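Local coordinates for protein involved in catabolism of external DNA (Legionella pneumophila subsp. pneumophila, PDB 2OO3) that probably methylates the N6 atom of a specific adenine in 23S ribosomal RNA, with S-adenosyl-L-methionine as methyl donor, at residues 42-47 with 101-106; 195-200 with 236-241; 221-226 with 271-276. One frame throughout, in Å; residues are numbered along the deposited sequence.

Contact 1 of 3, residues 42-47 with 101-106; sequences THSGRG and GSPYFA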
ATOM      1  N   THR A  42      -1.148   4.843   8.538  1.00  8.22           N
ATOM      2  CA  THR A  42      -0.253   4.943   9.703  1.00  7.82           C
ATOM      3  C   THR A  42       1.076   5.659   9.342  1.00  6.87           C
ATOM      4  O   THR A  42       1.714   6.265  10.191  1.00  6.25           O
ATOM      5  CB  THR A  42       0.065   3.508  10.257  1.00  8.26           C
ATOM      6  OG1 THR A  42       0.422   2.662   9.156  1.00  8.37           O
ATOM      7  CG2 THR A  42      -1.159   2.849  10.935  1.00  9.48           C
ATOM      8  N   HIS A  43       1.510   5.573   8.087  1.00  7.32           N
ATOM      9  CA  HIS A  43       2.803   6.142   7.676  1.00  5.82           C
ATOM     10  C   HIS A  43       2.576   6.849   6.326  1.00  7.62           C
ATOM     11  O   HIS A  43       2.897   6.274   5.251  1.00  8.11           O
ATOM     12  CB  HIS A  43       3.868   5.049   7.453  1.00  7.03           C
ATOM     13  CG  HIS A  43       4.193   4.200   8.647  1.00  6.43           C
ATOM     14  ND1 HIS A  43       3.380   3.175   9.080  1.00  9.21           N
ATOM     15  CD2 HIS A  43       5.286   4.176   9.452  1.00  9.35           C
ATOM     16  CE1 HIS A  43       3.941   2.575  10.124  1.00  9.86           C
ATOM     17  NE2 HIS A  43       5.093   3.170  10.377  1.00 10.15           N
ATOM     18  N   SER A  44       2.024   8.062   6.338  1.00  6.27           N
ATOM     19  CA  SER A  44       1.626   8.719   5.090  1.00  8.24           C
ATOM     20  C   SER A  44       2.741   9.331   4.228  1.00  9.25           C
ATOM     21  O   SER A  44       2.537   9.562   3.032  1.00 11.18           O
ATOM     22  CB  SER A  44       0.566   9.785   5.374  1.00  7.34           C
ATOM     23  OG  SER A  44      -0.507   9.192   6.066  1.00  8.52           O
ATOM     24  N   GLY A  45       3.884   9.635   4.831  1.00  9.24           N
ATOM     25  CA  GLY A  45       4.982  10.288   4.131  1.00  9.92           C
ATOM     26  C   GLY A  45       4.611  11.691   3.658  1.00 10.68           C
ATOM     27  O   GLY A  45       3.747  12.340   4.233  1.00 12.55           O
ATOM     28  N   ARG A  46       5.240  12.178   2.601  1.00 10.12           N
ATOM     29  CA  ARG A  46       4.985  13.556   2.180  1.00  9.71           C
ATOM     30  C   ARG A  46       3.871  13.652   1.141  1.00  9.74           C
ATOM     31  O   ARG A  46       3.415  14.752   0.825  1.00 11.06           O
ATOM     32  CB  ARG A  46       6.267  14.208   1.678  1.00 10.42           C
ATOM     33  CG  ARG A  46       6.853  13.529   0.481  1.00 10.35           C
ATOM     34  CD  ARG A  46       8.059  14.288  -0.070  1.00 16.90           C
ATOM     35  NE  ARG A  46       9.128  14.460   0.913  1.00 23.19           N
ATOM     36  CZ  ARG A  46      10.141  15.316   0.768  1.00 27.44           C
ATOM     37  NH1 ARG A  46      10.218  16.083  -0.325  1.00 27.16           N
ATOM     38  NH2 ARG A  46      11.070  15.412   1.712  1.00 27.11           N
ATOM     39  N   GLY A  47       3.418  12.520   0.611  1.00  9.70           N
ATOM     40  CA  GLY A  47       2.194  12.504  -0.232  1.00  9.87           C
ATOM     41  C   GLY A  47       2.403  12.587  -1.747  1.00  9.20           C
ATOM     42  O   GLY A  47       1.636  12.036  -2.491  1.00  9.75           O
ATOM     43  N   GLY A 101       2.119   9.643  -3.724  1.00  6.35           N
ATOM     44  CA  GLY A 101       2.198   8.752  -2.574  1.00  6.36           C
ATOM     45  C   GLY A 101       0.815   8.177  -2.358  1.00  5.80           C
ATOM     46  O   GLY A 101      -0.139   8.632  -2.990  1.00  6.05           O
ATOM     47  N   SER A 102       0.693   7.200  -1.461  1.00  5.24           N
ATOM     48  CA  SER A 102      -0.580   6.573  -1.164  1.00  7.61           C
ATOM     49  C   SER A 102      -1.709   7.564  -0.818  1.00  6.96           C
ATOM     50  O   SER A 102      -2.852   7.388  -1.289  1.00  7.11           O
ATOM     51  CB  SER A 102      -0.414   5.450  -0.107  1.00  7.49           C
ATOM     52  OG  SER A 102      -0.051   6.008   1.137  1.00 14.86           O
ATOM     53  N   PRO A 103      -1.415   8.638  -0.062  1.00  7.51           N
ATOM     54  CA  PRO A 103      -2.534   9.583   0.186  1.00  6.98           C
ATOM     55  C   PRO A 103      -3.113  10.218  -1.097  1.00  6.67           C
ATOM     56  O   PRO A 103      -4.306  10.429  -1.159  1.00  6.89           O
ATOM     57  CB  PRO A 103      -1.864  10.691   1.033  1.00  7.47           C
ATOM     58  CG  PRO A 103      -0.730  10.032   1.683  1.00  8.94           C
ATOM     59  CD  PRO A 103      -0.180   9.111   0.612  1.00  7.15           C
ATOM     60  N   TYR A 104      -2.266  10.494  -2.094  1.00  6.22           N
ATOM     61  CA  TYR A 104      -2.711  11.048  -3.375  1.00  6.10           C
ATOM     62  C   TYR A 104      -3.587  10.053  -4.142  1.00  6.16           C
ATOM     63  O   TYR A 104      -4.609  10.441  -4.724  1.00  6.49           O
ATOM     64  CB  TYR A 104      -1.497  11.513  -4.209  1.00  5.88           C
ATOM     65  CG  TYR A 104      -1.867  12.463  -5.325  1.00  7.15           C
ATOM     66  CD1 TYR A 104      -1.779  13.849  -5.143  1.00  8.66           C
ATOM     67  CD2 TYR A 104      -2.268  11.983  -6.569  1.00  3.79           C
ATOM     68  CE1 TYR A 104      -2.153  14.749  -6.161  1.00  9.08           C
ATOM     69  CE2 TYR A 104      -2.600  12.884  -7.622  1.00  6.57           C
ATOM     70  CZ  TYR A 104      -2.547  14.252  -7.390  1.00  7.75           C
ATOM     71  OH  TYR A 104      -2.872  15.131  -8.395  1.00  7.99           O
ATOM     72  N   PHE A 105      -3.248   8.766  -4.116  1.00  5.73           N
ATOM     73  CA  PHE A 105      -4.190   7.758  -4.644  1.00  6.00           C
ATOM     74  C   PHE A 105      -5.534   7.759  -3.896  1.00  6.61           C
ATOM     75  O   PHE A 105      -6.628   7.732  -4.525  1.00  7.10           O
ATOM     76  CB  PHE A 105      -3.542   6.354  -4.621  1.00  6.31           C
ATOM     77  CG  PHE A 105      -2.388   6.202  -5.601  1.00  6.51           C
ATOM     78  CD1 PHE A 105      -2.636   6.009  -6.974  1.00  6.30           C
ATOM     79  CD2 PHE A 105      -1.079   6.232  -5.159  1.00  5.12           C
ATOM     80  CE1 PHE A 105      -1.562   5.863  -7.887  1.00  6.36           C
ATOM     81  CE2 PHE A 105       0.005   6.074  -6.067  1.00  4.66           C
ATOM     82  CZ  PHE A 105      -0.250   5.905  -7.422  1.00  4.31           C
ATOM     83  N   ALA A 106      -5.487   7.761  -2.565  1.00  6.58           N
ATOM     84  CA  ALA A 106      -6.723   7.647  -1.776  1.00  8.39           C
ATOM     85  C   ALA A 106      -7.681   8.834  -1.995  1.00  9.83           C
ATOM     86  O   ALA A 106      -8.900   8.681  -2.136  1.00  9.81           O
ATOM     87  CB  ALA A 106      -6.389   7.450  -0.280  1.00  7.08           C
TER
HETATM   88  O   HOH W   1       0.779   5.165   3.551  1.00 17.96           O
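Ser44 sets OG anti to its own carbonyl carbon (chi1 -55°), where it hydrogen-bonds Glu41 OE2, while its CB meets Pro103 CG at 3.9 Å. Across from Gly47, Tyr104 holds CG anti to its backbone N (chi1 -162°); the ring leads away toward helix 81-90, and its OH bonds to Gln89. The setting is that of a Rossmann-like methyltransferase: 42-47 is the glycine-containing loop that follows strand 38-41 in the middle of the sheet, and Gly101 is the N-cap residue of helix 102-109.

One direct hydrogen bond joins the two segments, from Gly101 N to Gly47 O at 2.7 Å, with the donor 54° out of the carbonyl plane. It lies just beyond the ends of the paired short strands 48-50 and 98-100. The same oxygen also faces Tyr104 CB at 3.6 Å. Beside this bond the Pro103 ring is the main apolar piece: its CG lies 3.6 Å from Ser44 O, and Leu118 of strand 115-119 touches the same proline.

His43 and Ser102 are both predicted to bind S-adenosyl-L-methionine, so the contact probably forms part of the cofactor pocket wall. A single water joins these two residues, donating to His43 O at 2.9 Å and lying 2.7 Å from Ser102 OG.

Contact 2 of 3, residues 195-200 with 236-241; sequences CVWYPV and TGCGLW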
ATOM      1  N   CYS A 195      -4.392  -3.713   5.600  1.00  5.88           N
ATOM      2  CA  CYS A 195      -3.428  -3.997   4.557  1.00  6.14           C
ATOM      3  C   CYS A 195      -2.060  -3.501   5.014  1.00  6.61           C
ATOM      4  O   CYS A 195      -1.838  -2.300   5.153  1.00  6.26           O
ATOM      5  CB  CYS A 195      -3.815  -3.283   3.269  1.00  5.97           C
ATOM      6  SG  CYS A 195      -2.697  -3.620   1.914  1.00  7.24           S
ATOM      7  N   VAL A 196      -1.131  -4.420   5.237  1.00  5.99           N
ATOM      8  CA  VAL A 196       0.217  -4.013   5.673  1.00  4.95           C
ATOM      9  C   VAL A 196       1.255  -4.478   4.639  1.00  5.82           C
ATOM     10  O   VAL A 196       1.241  -5.644   4.214  1.00  5.70           O
ATOM     11  CB  VAL A 196       0.540  -4.526   7.103  1.00  5.50           C
ATOM     12  CG1 VAL A 196       0.418  -6.043   7.194  1.00  5.44           C
ATOM     13  CG2 VAL A 196       1.937  -4.045   7.605  1.00  5.14           C
ATOM     14  N   TRP A 197       2.099  -3.537   4.215  1.00  5.74           N
ATOM     15  CA  TRP A 197       3.217  -3.799   3.318  1.00  6.26           C
ATOM     16  C   TRP A 197       4.410  -4.260   4.164  1.00  6.01           C
ATOM     17  O   TRP A 197       4.651  -3.721   5.271  1.00  6.71           O
ATOM     18  CB  TRP A 197       3.584  -2.503   2.551  1.00  6.30           C
ATOM     19  CG  TRP A 197       4.778  -2.698   1.640  1.00  5.83           C
ATOM     20  CD1 TRP A 197       4.779  -3.270   0.373  1.00  5.08           C
ATOM     21  CD2 TRP A 197       6.145  -2.422   1.965  1.00  4.79           C
ATOM     22  NE1 TRP A 197       6.074  -3.336  -0.102  1.00  5.95           N
ATOM     23  CE2 TRP A 197       6.928  -2.815   0.849  1.00  5.48           C
ATOM     24  CE3 TRP A 197       6.787  -1.906   3.105  1.00  2.63           C
ATOM     25  CZ2 TRP A 197       8.320  -2.702   0.840  1.00  6.63           C
ATOM     26  CZ3 TRP A 197       8.168  -1.750   3.083  1.00  6.84           C
ATOM     27  CH2 TRP A 197       8.922  -2.133   1.947  1.00  6.52           C
ATOM     28  N   TYR A 198       5.216  -5.180   3.619  1.00  6.34           N
ATOM     29  CA  TYR A 198       6.464  -5.585   4.273  1.00  5.19           C
ATOM     30  C   TYR A 198       7.533  -5.897   3.228  1.00  6.38           C
ATOM     31  O   TYR A 198       7.195  -6.309   2.099  1.00  6.27           O
ATOM     32  CB  TYR A 198       6.215  -6.804   5.169  1.00  5.95           C
ATOM     33  CG  TYR A 198       5.717  -8.029   4.431  1.00  5.08           C
ATOM     34  CD1 TYR A 198       6.607  -8.965   3.911  1.00  5.64           C
ATOM     35  CD2 TYR A 198       4.338  -8.263   4.268  1.00  6.53           C
ATOM     36  CE1 TYR A 198       6.144 -10.112   3.233  1.00  6.33           C
ATOM     37  CE2 TYR A 198       3.874  -9.382   3.618  1.00  7.10           C
ATOM     38  CZ  TYR A 198       4.776 -10.301   3.096  1.00  6.78           C
ATOM     39  OH  TYR A 198       4.288 -11.402   2.446  1.00  6.79           O
ATOM     40  N   PRO A 199       8.819  -5.681   3.573  1.00  6.40           N
ATOM     41  CA  PRO A 199       9.902  -6.031   2.680  1.00  6.93           C
ATOM     42  C   PRO A 199      10.419  -7.441   2.905  1.00  7.27           C
ATOM     43  O   PRO A 199      10.153  -8.057   3.938  1.00  7.31           O
ATOM     44  CB  PRO A 199      11.011  -5.037   3.078  1.00  7.34           C
ATOM     45  CG  PRO A 199      10.796  -4.800   4.543  1.00  5.88           C
ATOM     46  CD  PRO A 199       9.313  -5.027   4.805  1.00  6.81           C
ATOM     47  N   VAL A 200      11.166  -7.929   1.913  1.00  8.28           N
ATOM     48  CA  VAL A 200      12.021  -9.100   2.065  1.00  8.68           C
ATOM     49  C   VAL A 200      13.477  -8.633   1.930  1.00  8.40           C
ATOM     50  O   VAL A 200      14.009  -8.415   0.809  1.00  9.29           O
ATOM     51  CB  VAL A 200      11.684 -10.215   1.035  1.00  8.79           C
ATOM     52  CG1 VAL A 200      12.572 -11.464   1.317  1.00 11.00           C
ATOM     53  CG2 VAL A 200      10.220 -10.591   1.143  1.00  9.02           C
ATOM     54  N   THR A 236      15.090  -7.676  -1.856  1.00  9.96           N
ATOM     55  CA  THR A 236      15.032  -8.489  -3.083  1.00 10.37           C
ATOM     56  C   THR A 236      13.591  -8.786  -3.482  1.00 10.13           C
ATOM     57  O   THR A 236      13.322  -9.375  -4.545  1.00 10.01           O
ATOM     58  CB  THR A 236      15.724  -9.821  -2.845  1.00  9.86           C
ATOM     59  OG1 THR A 236      15.146 -10.401  -1.668  1.00 10.18           O
ATOM     60  CG2 THR A 236      17.227  -9.577  -2.626  1.00 11.68           C
ATOM     61  N   GLY A 237      12.664  -8.405  -2.610  1.00  9.35           N
ATOM     62  CA  GLY A 237      11.249  -8.662  -2.883  1.00  8.59           C
ATOM     63  C   GLY A 237      10.455  -7.966  -1.824  1.00  8.77           C
ATOM     64  O   GLY A 237      11.023  -7.360  -0.899  1.00  9.08           O
ATOM     65  N   CYS A 238       9.134  -8.069  -1.921  1.00  8.55           N
ATOM     66  CA  CYS A 238       8.294  -7.472  -0.885  1.00  8.58           C
ATOM     67  C   CYS A 238       6.926  -8.126  -0.925  1.00  7.69           C
ATOM     68  O   CYS A 238       6.632  -8.926  -1.829  1.00  7.94           O
ATOM     69  CB  CYS A 238       8.176  -5.954  -1.151  1.00  7.70           C
ATOM     70  SG  CYS A 238       7.159  -5.576  -2.586  1.00  9.79           S
ATOM     71  N   GLY A 239       6.074  -7.786   0.026  1.00  6.18           N
ATOM     72  CA  GLY A 239       4.739  -8.385   0.035  1.00  5.76           C
ATOM     73  C   GLY A 239       3.717  -7.528   0.708  1.00  5.69           C
ATOM     74  O   GLY A 239       4.057  -6.465   1.267  1.00  4.77           O
ATOM     75  N   LEU A 240       2.460  -7.954   0.618  1.00  5.57           N
ATOM     76  CA  LEU A 240       1.396  -7.355   1.461  1.00  6.14           C
ATOM     77  C   LEU A 240       0.550  -8.446   2.110  1.00  5.91           C
ATOM     78  O   LEU A 240       0.318  -9.503   1.525  1.00  6.01           O
ATOM     79  CB  LEU A 240       0.523  -6.335   0.690  1.00  5.71           C
ATOM     80  CG  LEU A 240       1.295  -5.141   0.086  1.00  5.93           C
ATOM     81  CD1 LEU A 240       1.541  -5.334  -1.421  1.00  5.81           C
ATOM     82  CD2 LEU A 240       0.544  -3.847   0.304  1.00  7.93           C
ATOM     83  N   TRP A 241       0.154  -8.185   3.349  1.00  5.10           N
ATOM     84  CA  TRP A 241      -0.688  -9.074   4.117  1.00  4.94           C
ATOM     85  C   TRP A 241      -2.019  -8.352   4.310  1.00  5.25           C
ATOM     86  O   TRP A 241      -2.042  -7.225   4.811  1.00  4.16           O
ATOM     87  CB  TRP A 241      -0.031  -9.389   5.469  1.00  5.35           C
ATOM     88  CG  TRP A 241      -0.819 -10.440   6.218  1.00  5.45           C
ATOM     89  CD1 TRP A 241      -2.017 -10.277   6.846  1.00  8.21           C
ATOM     90  CD2 TRP A 241      -0.467 -11.808   6.370  1.00  6.95           C
ATOM     91  NE1 TRP A 241      -2.437 -11.466   7.401  1.00  6.76           N
ATOM     92  CE2 TRP A 241      -1.502 -12.426   7.113  1.00  7.95           C
ATOM     93  CE3 TRP A 241       0.630 -12.584   5.948  1.00  9.01           C
ATOM     94  CZ2 TRP A 241      -1.479 -13.796   7.448  1.00  8.52           C
ATOM     95  CZ3 TRP A 241       0.654 -13.967   6.294  1.00  8.76           C
ATOM     96  CH2 TRP A 241      -0.405 -14.545   7.016  1.00  7.71           C
TER
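Val196 and Trp241 begin an antiparallel pairing in which the two short strands run 155° apart, Val196 and Tyr198 forming hydrogen-bonded pairs with Trp241 and Gly239 while Trp197 and Pro199 form non-hydrogen-bonded pairs with Leu240 and Cys238. The backbone bonds are short and fairly straight, as in Gly239 N to Tyr198 O at 2.8 Å; at the far end Thr236 N closes on Val200 O at 3.0 Å.

The side chains divide between two faces. On one, Tyr198 puts CG between its backbone N and carbonyl carbon (chi1 61°), and the ring lies flat across Gly239, whose CA is 3.8 Å from the ring centroid and 20° off its normal. This is a CH-pi contact made against bare glycine backbone. The hydroxyl of that ring hydrogen-bonds Glu224 OE2 on strand 220-226. Nearby, Val196 CG1 packs on Trp241 CB at 3.8 Å.

The other face carries Trp197, whose indole NE1 donates to Cys238 SG at 3.5 Å; the sulfur sits at the edge of the five-membered ring, a sulfur-aromatic contact. Further along that edge, Leu240 CG approaches Trp197 CD1 at 4.0 Å, and Leu240 CD2 meets Cys195 SG at 3.6 Å.

Here the parallel part of the class I methyltransferase sheet turns antiparallel: strand 193-200 also pairs with 161-165, and 237-243 with 220-226. Helix 14-30 covers the face of Trp197 and Cys238, and helix 203-216 covers that of Tyr198 and Trp241.

Contact 3 of 3, residues 221-226 with 271-276; sequences VRIELH and YMIESG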
ATOM      1  N   VAL A 221      -5.023 -12.867   3.138  1.00  8.77           N
ATOM      2  CA  VAL A 221      -4.277 -13.239   1.954  1.00  8.85           C
ATOM      3  C   VAL A 221      -2.904 -12.588   2.046  1.00  9.15           C
ATOM      4  O   VAL A 221      -2.757 -11.446   2.547  1.00  8.27           O
ATOM      5  CB  VAL A 221      -5.050 -12.956   0.615  1.00  8.00           C
ATOM      6  CG1 VAL A 221      -5.307 -11.444   0.399  1.00 10.19           C
ATOM      7  CG2 VAL A 221      -4.281 -13.502  -0.574  1.00 10.38           C
ATOM      8  N   ARG A 222      -1.893 -13.335   1.622  1.00  8.80           N
ATOM      9  CA  ARG A 222      -0.543 -12.821   1.565  1.00  8.67           C
ATOM     10  C   ARG A 222      -0.149 -12.806   0.103  1.00  8.27           C
ATOM     11  O   ARG A 222      -0.376 -13.799  -0.593  1.00  8.45           O
ATOM     12  CB  ARG A 222       0.382 -13.747   2.363  1.00  9.69           C
ATOM     13  CG  ARG A 222       1.794 -13.719   1.830  1.00 12.54           C
ATOM     14  CD  ARG A 222       2.796 -14.193   2.823  1.00 19.04           C
ATOM     15  NE  ARG A 222       2.883 -15.631   2.941  1.00 20.73           N
ATOM     16  CZ  ARG A 222       4.032 -16.326   2.861  1.00 23.62           C
ATOM     17  NH1 ARG A 222       5.207 -15.731   2.627  1.00 22.80           N
ATOM     18  NH2 ARG A 222       4.006 -17.637   3.020  1.00 19.22           N
ATOM     19  N   ILE A 223       0.368 -11.677  -0.388  1.00  7.56           N
ATOM     20  CA  ILE A 223       0.874 -11.599  -1.745  1.00  8.65           C
ATOM     21  C   ILE A 223       2.345 -11.153  -1.706  1.00  8.94           C
ATOM     22  O   ILE A 223       2.742 -10.359  -0.840  1.00  8.20           O
ATOM     23  CB  ILE A 223      -0.002 -10.671  -2.612  1.00  9.89           C
ATOM     24  CG1 ILE A 223       0.104  -9.221  -2.123  1.00 10.37           C
ATOM     25  CG2 ILE A 223      -1.472 -11.169  -2.575  1.00 10.41           C
ATOM     26  CD1 ILE A 223      -0.550  -8.174  -3.088  1.00 10.41           C
ATOM     27  N   GLU A 224       3.178 -11.715  -2.585  1.00  8.42           N
ATOM     28  CA  GLU A 224       4.583 -11.321  -2.601  1.00 10.04           C
ATOM     29  C   GLU A 224       5.058 -11.265  -4.034  1.00  9.84           C
ATOM     30  O   GLU A 224       4.520 -11.951  -4.885  1.00  9.49           O
ATOM     31  CB  GLU A 224       5.473 -12.284  -1.796  1.00  9.10           C
ATOM     32  CG  GLU A 224       5.148 -12.319  -0.322  1.00 11.45           C
ATOM     33  CD  GLU A 224       6.159 -13.110   0.513  1.00 12.87           C
ATOM     34  OE1 GLU A 224       7.083 -13.730  -0.081  1.00 17.04           O
ATOM     35  OE2 GLU A 224       6.005 -13.116   1.749  1.00 10.44           O
ATOM     36  N   LEU A 225       6.053 -10.424  -4.267  1.00 10.17           N
ATOM     37  CA  LEU A 225       6.662 -10.217  -5.569  1.00 10.87           C
ATOM     38  C   LEU A 225       8.158 -10.281  -5.314  1.00 11.59           C
ATOM     39  O   LEU A 225       8.675  -9.555  -4.473  1.00 11.42           O
ATOM     40  CB  LEU A 225       6.256  -8.824  -6.092  1.00 10.06           C
ATOM     41  CG  LEU A 225       6.802  -8.318  -7.426  1.00 12.77           C
ATOM     42  CD1 LEU A 225       6.350  -9.187  -8.584  1.00 10.99           C
ATOM     43  CD2 LEU A 225       6.366  -6.870  -7.676  1.00 12.59           C
ATOM     44  N   HIS A 226       8.851 -11.141  -6.040  1.00 12.05           N
ATOM     45  CA  HIS A 226      10.247 -11.377  -5.802  1.00 13.09           C
ATOM     46  C   HIS A 226      11.021 -11.118  -7.090  1.00 13.79           C
ATOM     47  O   HIS A 226      10.710 -11.683  -8.156  1.00 12.47           O
ATOM     48  CB  HIS A 226      10.454 -12.801  -5.304  1.00 14.10           C
ATOM     49  CG  HIS A 226       9.846 -13.060  -3.966  1.00 15.83           C
ATOM     50  ND1 HIS A 226      10.317 -12.477  -2.808  1.00 20.11           N
ATOM     51  CD2 HIS A 226       8.811 -13.846  -3.595  1.00 19.30           C
ATOM     52  CE1 HIS A 226       9.588 -12.883  -1.783  1.00 19.18           C
ATOM     53  NE2 HIS A 226       8.666 -13.713  -2.235  1.00 19.58           N
ATOM     54  N   TYR A 271       6.179 -14.489  -8.186  1.00  8.80           N
ATOM     55  CA  TYR A 271       5.202 -13.969  -7.236  1.00  9.43           C
ATOM     56  C   TYR A 271       4.586 -15.183  -6.552  1.00 10.50           C
ATOM     57  O   TYR A 271       4.695 -16.334  -7.038  1.00  9.04           O
ATOM     58  CB  TYR A 271       4.110 -13.121  -7.957  1.00  9.97           C
ATOM     59  CG  TYR A 271       3.101 -13.952  -8.734  1.00 10.52           C
ATOM     60  CD1 TYR A 271       1.958 -14.457  -8.109  1.00 11.99           C
ATOM     61  CD2 TYR A 271       3.292 -14.239 -10.098  1.00 10.74           C
ATOM     62  CE1 TYR A 271       1.029 -15.242  -8.807  1.00 13.08           C
ATOM     63  CE2 TYR A 271       2.360 -15.030 -10.817  1.00 13.70           C
ATOM     64  CZ  TYR A 271       1.242 -15.518 -10.160  1.00 16.01           C
ATOM     65  OH  TYR A 271       0.320 -16.300 -10.837  1.00 14.42           O
ATOM     66  N   MET A 272       3.921 -14.930  -5.435  1.00 10.16           N
ATOM     67  CA  MET A 272       3.091 -15.930  -4.805  1.00 10.43           C
ATOM     68  C   MET A 272       1.890 -15.260  -4.144  1.00 10.11           C
ATOM     69  O   MET A 272       1.898 -14.056  -3.847  1.00  8.85           O
ATOM     70  CB  MET A 272       3.902 -16.703  -3.764  1.00 11.70           C
ATOM     71  CG  MET A 272       4.340 -15.864  -2.553  1.00 14.28           C
ATOM     72  SD  MET A 272       3.155 -15.835  -1.163  1.00 15.61           S
ATOM     73  CE  MET A 272       3.792 -17.211  -0.226  1.00 17.96           C
ATOM     74  N   ILE A 273       0.861 -16.056  -3.918  1.00  9.52           N
ATOM     75  CA  ILE A 273      -0.372 -15.635  -3.296  1.00 11.17           C
ATOM     76  C   ILE A 273      -0.728 -16.821  -2.406  1.00 11.90           C
ATOM     77  O   ILE A 273      -0.711 -17.981  -2.873  1.00 11.00           O
ATOM     78  CB  ILE A 273      -1.517 -15.457  -4.309  1.00 12.09           C
ATOM     79  CG1 ILE A 273      -1.185 -14.400  -5.349  1.00 13.47           C
ATOM     80  CG2 ILE A 273      -2.824 -15.025  -3.607  1.00 12.88           C
ATOM     81  CD1 ILE A 273      -2.174 -14.423  -6.470  1.00 13.51           C
ATOM     82  N   GLU A 274      -0.998 -16.546  -1.137  1.00 11.58           N
ATOM     83  CA  GLU A 274      -1.367 -17.586  -0.197  1.00 13.67           C
ATOM     84  C   GLU A 274      -2.500 -17.076   0.668  1.00 14.29           C
ATOM     85  O   GLU A 274      -2.390 -16.027   1.297  1.00 12.63           O
ATOM     86  CB  GLU A 274      -0.158 -17.910   0.664  1.00 13.55           C
ATOM     87  CG  GLU A 274      -0.408 -18.666   1.932  1.00 20.04           C
ATOM     88  CD  GLU A 274       0.913 -19.117   2.535  1.00 26.01           C
ATOM     89  OE1 GLU A 274       1.436 -18.419   3.435  1.00 27.84           O
ATOM     90  OE2 GLU A 274       1.458 -20.127   2.036  1.00 31.30           O
ATOM     91  N   SER A 275      -3.593 -17.819   0.714  1.00 14.64           N
ATOM     92  CA  SER A 275      -4.690 -17.376   1.527  1.00 15.65           C
ATOM     93  C   SER A 275      -4.798 -18.203   2.798  1.00 15.76           C
ATOM     94  O   SER A 275      -4.381 -19.383   2.855  1.00 15.01           O
ATOM     95  CB  SER A 275      -5.961 -17.446   0.720  1.00 16.99           C
ATOM     96  OG  SER A 275      -6.168 -18.790   0.330  1.00 22.20           O
ATOM     97  N   GLY A 276      -5.364 -17.580   3.827  1.00 15.50           N
ATOM     98  CA  GLY A 276      -5.539 -18.240   5.111  1.00 15.83           C
ATOM     99  C   GLY A 276      -6.527 -19.380   5.057  1.00 16.55           C
ATOM    100  O   GLY A 276      -7.192 -19.612   4.035  1.00 15.91           O
TER
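Met272 CE sits directly over the centre of the Arg222 guanidinium, 3.2 Å from CZ, a tight approach of a methyl to a charged plane. CE is placed by a chi3 of 92°, away from the staggered positions, and the Met272 CG lies 3.8 Å from Glu224 CB.

Carboxylates take the edge of the same guanidinium. Glu274 OE1 accepts from both NE and NH2 of Arg222, the NH2 bond being the shorter at 2.7 Å; both donors reach the oxygen from one face of the carboxylate, whose plane is turned 58° from the guanidinium. Arg222 NH1 bonds Glu224 OE2 at 2.9 Å, and His226 NE2 donates to Glu224 OE1 at 2.7 Å.

Beneath this network the antiparallel strands 220-226 and 270-275, the latter outermost in the sheet, exchange regular backbone bonds. On the opposite face Val221 CG2 and Ile273 CG2 lie side by side, 3.7 Å apart, and Tyr271 and Ile273 pack against helix 249-263.

Two carboxylates thus hold three N-H groups along the edge of Arg222, fixing its guanidinium plane against Met272 CE, and Glu224, bonded by Arg222, His226 and Tyr198 of strand 193-200, probably favours the ionised form.

How the contacts relate
Contacts 2 and 3 are successive parts of one sheet, their centres 9 Å apart: strands 237-243 and 220-226 are neighbours in it, joined by a probable backbone hydrogen bond, Leu240 N to Ile223 O at 2.8 Å. A second tie is made by side chains, Tyr198 OH to Glu224 OE2 at 2.5 Å, a probable hydrogen bond. Contact 1 lies across the chain's centre from both, its centre about 17 Å from that of contact 2 and 23 Å from that of contact 3. The predicted catalytic Asp166 has its side chain about 3 Å from that of Trp197, so contact 2 borders the predicted active site, while contact 1 supplies predicted cofactor-binding residues; contact 3 is more remote, the Ile223 side chain about 11 Å from that of His20, also predicted to bind cofactor.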